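Local coordinates for protein cysteine protease (Xylella fastidiosa, PDB 3OIS) that belongs to the papain family, probably cleaves peptide bonds as a cysteine peptidase, and binds uridine diphosphate, at residues E141-Y146 and S169-K174. Numbering follows the deposited sequence. Where two conformers were deposited one is given.
Sequences EKEWPY and SDQCYK
The thiol of C172 is wedged between E143 and W144, and the sulfur touches both residues of the loop that take part in this small interface, which buries 212 Å² in all. C172 SG lies 3.5 Å from E143 CG and also close to the carbonyl oxygen of that residue. A chi1 of -72° sets SG opposite its own carbonyl carbon and sends it out from the helix toward the loop. Against W144 the approach is a Cys sulfur-aromatic contact: SG stands 4.9 Å from the centroid of the six-membered ring and 57° off its normal, an oblique position, with W144 CE3 the nearest ring atom at 3.8 Å. The same benzo ring has the backbone nitrogen of S169 over one face, 3.8 Å from CZ3, while P168 and K166 from the preceding loop and L105 of helix 104-114 also touch the indole.

Polar atoms meet less favourably. In the conformer described, the extended E143 chain runs alongside C172 and brings OE2 to 3.4 Å from Q171 O, a pair of acceptors, with the D175 carboxylate, of like charge, close as well. The Q171 amide is engaged by D175, NE2 donating to OD1.

Within 169-174, S169 is the N-cap: C172 N donates to S169 OG over 3.0 Å at 162°, holding the first turn that presents the thiol. The arrangement is plain surface packing in the papain-like fold, joining the loop after helix 126-135 to the N-terminal turn of helix 170-176.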
loop_
_atom_site.group_PDB
_atom_site.type_symbol
_atom_site.label_atom_id
_atom_site.label_comp_id
_atom_site.label_asym_id
_atom_site.label_seq_id
_atom_site.Cartn_x
_atom_site.Cartn_y
_atom_site.Cartn_z
ATOM N N GLU A 141 -1.574 12.773 -10.428
ATOM C CA GLU A 141 -0.829 13.477 -9.431
ATOM C C GLU A 141 -0.461 14.902 -9.912
ATOM O O GLU A 141 -0.447 15.792 -9.121
ATOM C CB GLU A 141 0.336 12.647 -8.867
ATOM C CG GLU A 141 0.982 13.289 -7.659
ATOM C CD GLU A 141 1.663 12.230 -6.824
ATOM O OE1 GLU A 141 2.844 11.879 -7.112
ATOM O OE2 GLU A 141 0.982 11.790 -5.878
ATOM N N LYS A 142 -0.263 15.104 -11.216
ATOM C CA LYS A 142 -0.012 16.485 -11.684
ATOM C C LYS A 142 -1.066 17.471 -11.348
ATOM O O LYS A 142 -0.727 18.641 -11.109
ATOM C CB LYS A 142 0.369 16.535 -13.190
ATOM C CG LYS A 142 1.864 16.141 -13.370
ATOM C CD LYS A 142 2.327 15.826 -14.798
ATOM C CE LYS A 142 3.836 15.550 -14.804
ATOM N NZ LYS A 142 4.413 15.521 -16.198
ATOM N N GLU A 143 -2.327 17.032 -11.325
ATOM C CA GLU A 143 -3.472 17.864 -10.983
ATOM C C GLU A 143 -3.609 18.078 -9.467
ATOM O O GLU A 143 -4.207 19.041 -9.012
ATOM C CB GLU A 143 -4.738 17.181 -11.514
ATOM C CG GLU A 143 -6.003 18.000 -11.482
ATOM C CD GLU A 143 -7.145 17.299 -12.215
ATOM O OE1 GLU A 143 -6.989 16.119 -12.617
ATOM O OE2 GLU A 143 -8.214 17.944 -12.411
ATOM N N TRP A 144 -3.058 17.147 -8.666
ATOM C CA TRP A 144 -3.114 17.276 -7.180
ATOM C C TRP A 144 -1.806 16.730 -6.628
ATOM O O TRP A 144 -1.727 15.508 -6.238
ATOM C CB TRP A 144 -4.358 16.551 -6.559
ATOM C CG TRP A 144 -4.632 17.063 -5.156
ATOM C CD1 TRP A 144 -4.526 16.356 -3.970
ATOM C CD2 TRP A 144 -5.021 18.408 -4.791
ATOM N NE1 TRP A 144 -4.779 17.185 -2.915
ATOM C CE2 TRP A 144 -5.148 18.439 -3.375
ATOM C CE3 TRP A 144 -5.268 19.579 -5.511
ATOM C CZ2 TRP A 144 -5.487 19.627 -2.669
ATOM C CZ3 TRP A 144 -5.679 20.746 -4.815
ATOM C CH2 TRP A 144 -5.744 20.770 -3.411
ATOM N N PRO A 145 -0.767 17.565 -6.687
ATOM C CA PRO A 145 0.591 17.039 -6.530
ATOM C C PRO A 145 0.922 16.692 -5.081
ATOM O O PRO A 145 0.290 17.185 -4.156
ATOM C CB PRO A 145 1.501 18.170 -7.033
ATOM C CG PRO A 145 0.608 19.373 -7.309
ATOM C CD PRO A 145 -0.810 18.917 -7.320
ATOM N N TYR A 146 1.925 15.838 -4.924
ATOM C CA TYR A 146 2.345 15.362 -3.606
ATOM C C TYR A 146 3.195 16.352 -2.828
ATOM O O TYR A 146 4.047 16.991 -3.412
ATOM C CB TYR A 146 3.133 14.054 -3.829
ATOM C CG TYR A 146 3.174 13.197 -2.572
ATOM C CD1 TYR A 146 2.020 12.508 -2.149
ATOM C CD2 TYR A 146 4.374 13.083 -1.843
ATOM C CE1 TYR A 146 2.067 11.713 -0.953
ATOM C CE2 TYR A 146 4.447 12.377 -0.622
ATOM C CZ TYR A 146 3.258 11.651 -0.229
ATOM O OH TYR A 146 3.329 10.867 0.903
ATOM N N SER A 169 -9.421 20.228 -5.359
ATOM C CA SER A 169 -10.321 21.102 -6.075
ATOM C C SER A 169 -11.480 20.352 -6.681
ATOM O O SER A 169 -11.477 19.125 -6.921
ATOM C CB SER A 169 -9.507 21.773 -7.191
ATOM O OG SER A 169 -9.473 20.901 -8.312
ATOM N N ASP A 170 -12.545 21.105 -6.962
ATOM C CA ASP A 170 -13.688 20.499 -7.611
ATOM C C ASP A 170 -13.296 19.812 -8.909
ATOM O O ASP A 170 -13.855 18.733 -9.220
ATOM C CB ASP A 170 -14.730 21.576 -7.926
ATOM C CG ASP A 170 -15.570 21.904 -6.733
ATOM O OD1 ASP A 170 -15.364 21.263 -5.656
ATOM O OD2 ASP A 170 -16.424 22.805 -6.890
ATOM N N GLN A 171 -12.322 20.396 -9.621
ATOM C CA GLN A 171 -11.870 19.840 -10.936
ATOM C C GLN A 171 -11.196 18.465 -10.712
ATOM O O GLN A 171 -11.410 17.536 -11.470
ATOM C CB GLN A 171 -10.942 20.772 -11.773
ATOM C CG GLN A 171 -10.816 20.361 -13.309
ATOM C CD GLN A 171 -12.199 20.021 -14.063
ATOM O OE1 GLN A 171 -13.163 20.786 -13.990
ATOM N NE2 GLN A 171 -12.275 18.820 -14.738
ATOM N N CYS A 172 -10.437 18.366 -9.623
ATOM C CA CYS A 172 -9.812 17.078 -9.218
ATOM C C CYS A 172 -10.831 16.002 -8.989
ATOM O O CYS A 172 -10.697 14.916 -9.510
ATOM C CB CYS A 172 -8.972 17.306 -7.977
ATOM S SG CYS A 172 -7.484 18.198 -8.285
ATOM N N TYR A 173 -11.881 16.297 -8.213
ATOM C CA TYR A 173 -12.948 15.329 -8.020
ATOM C C TYR A 173 -13.628 14.898 -9.309
ATOM O O TYR A 173 -13.968 13.709 -9.493
ATOM C CB TYR A 173 -13.943 15.862 -7.004
ATOM C CG TYR A 173 -13.456 15.762 -5.555
ATOM C CD1 TYR A 173 -12.848 16.833 -4.920
ATOM C CD2 TYR A 173 -13.668 14.564 -4.828
ATOM C CE1 TYR A 173 -12.438 16.768 -3.577
ATOM C CE2 TYR A 173 -13.290 14.480 -3.466
ATOM C CZ TYR A 173 -12.653 15.501 -2.869
ATOM O OH TYR A 173 -12.249 15.478 -1.562
ATOM N N LYS A 174 -13.893 15.877 -10.208
ATOM C CA LYS A 174 -14.543 15.505 -11.467
ATOM C C LYS A 174 -13.626 14.590 -12.302
ATOM O O LYS A 174 -14.074 13.536 -12.795
ATOM C CB LYS A 174 -14.858 16.771 -12.251
ATOM C CG LYS A 174 -15.682 16.550 -13.498
ATOM C CD LYS A 174 -16.500 17.846 -13.879
ATOM C CE LYS A 174 -16.872 17.882 -15.382
ATOM N NZ LYS A 174 -15.557 17.911 -16.146
#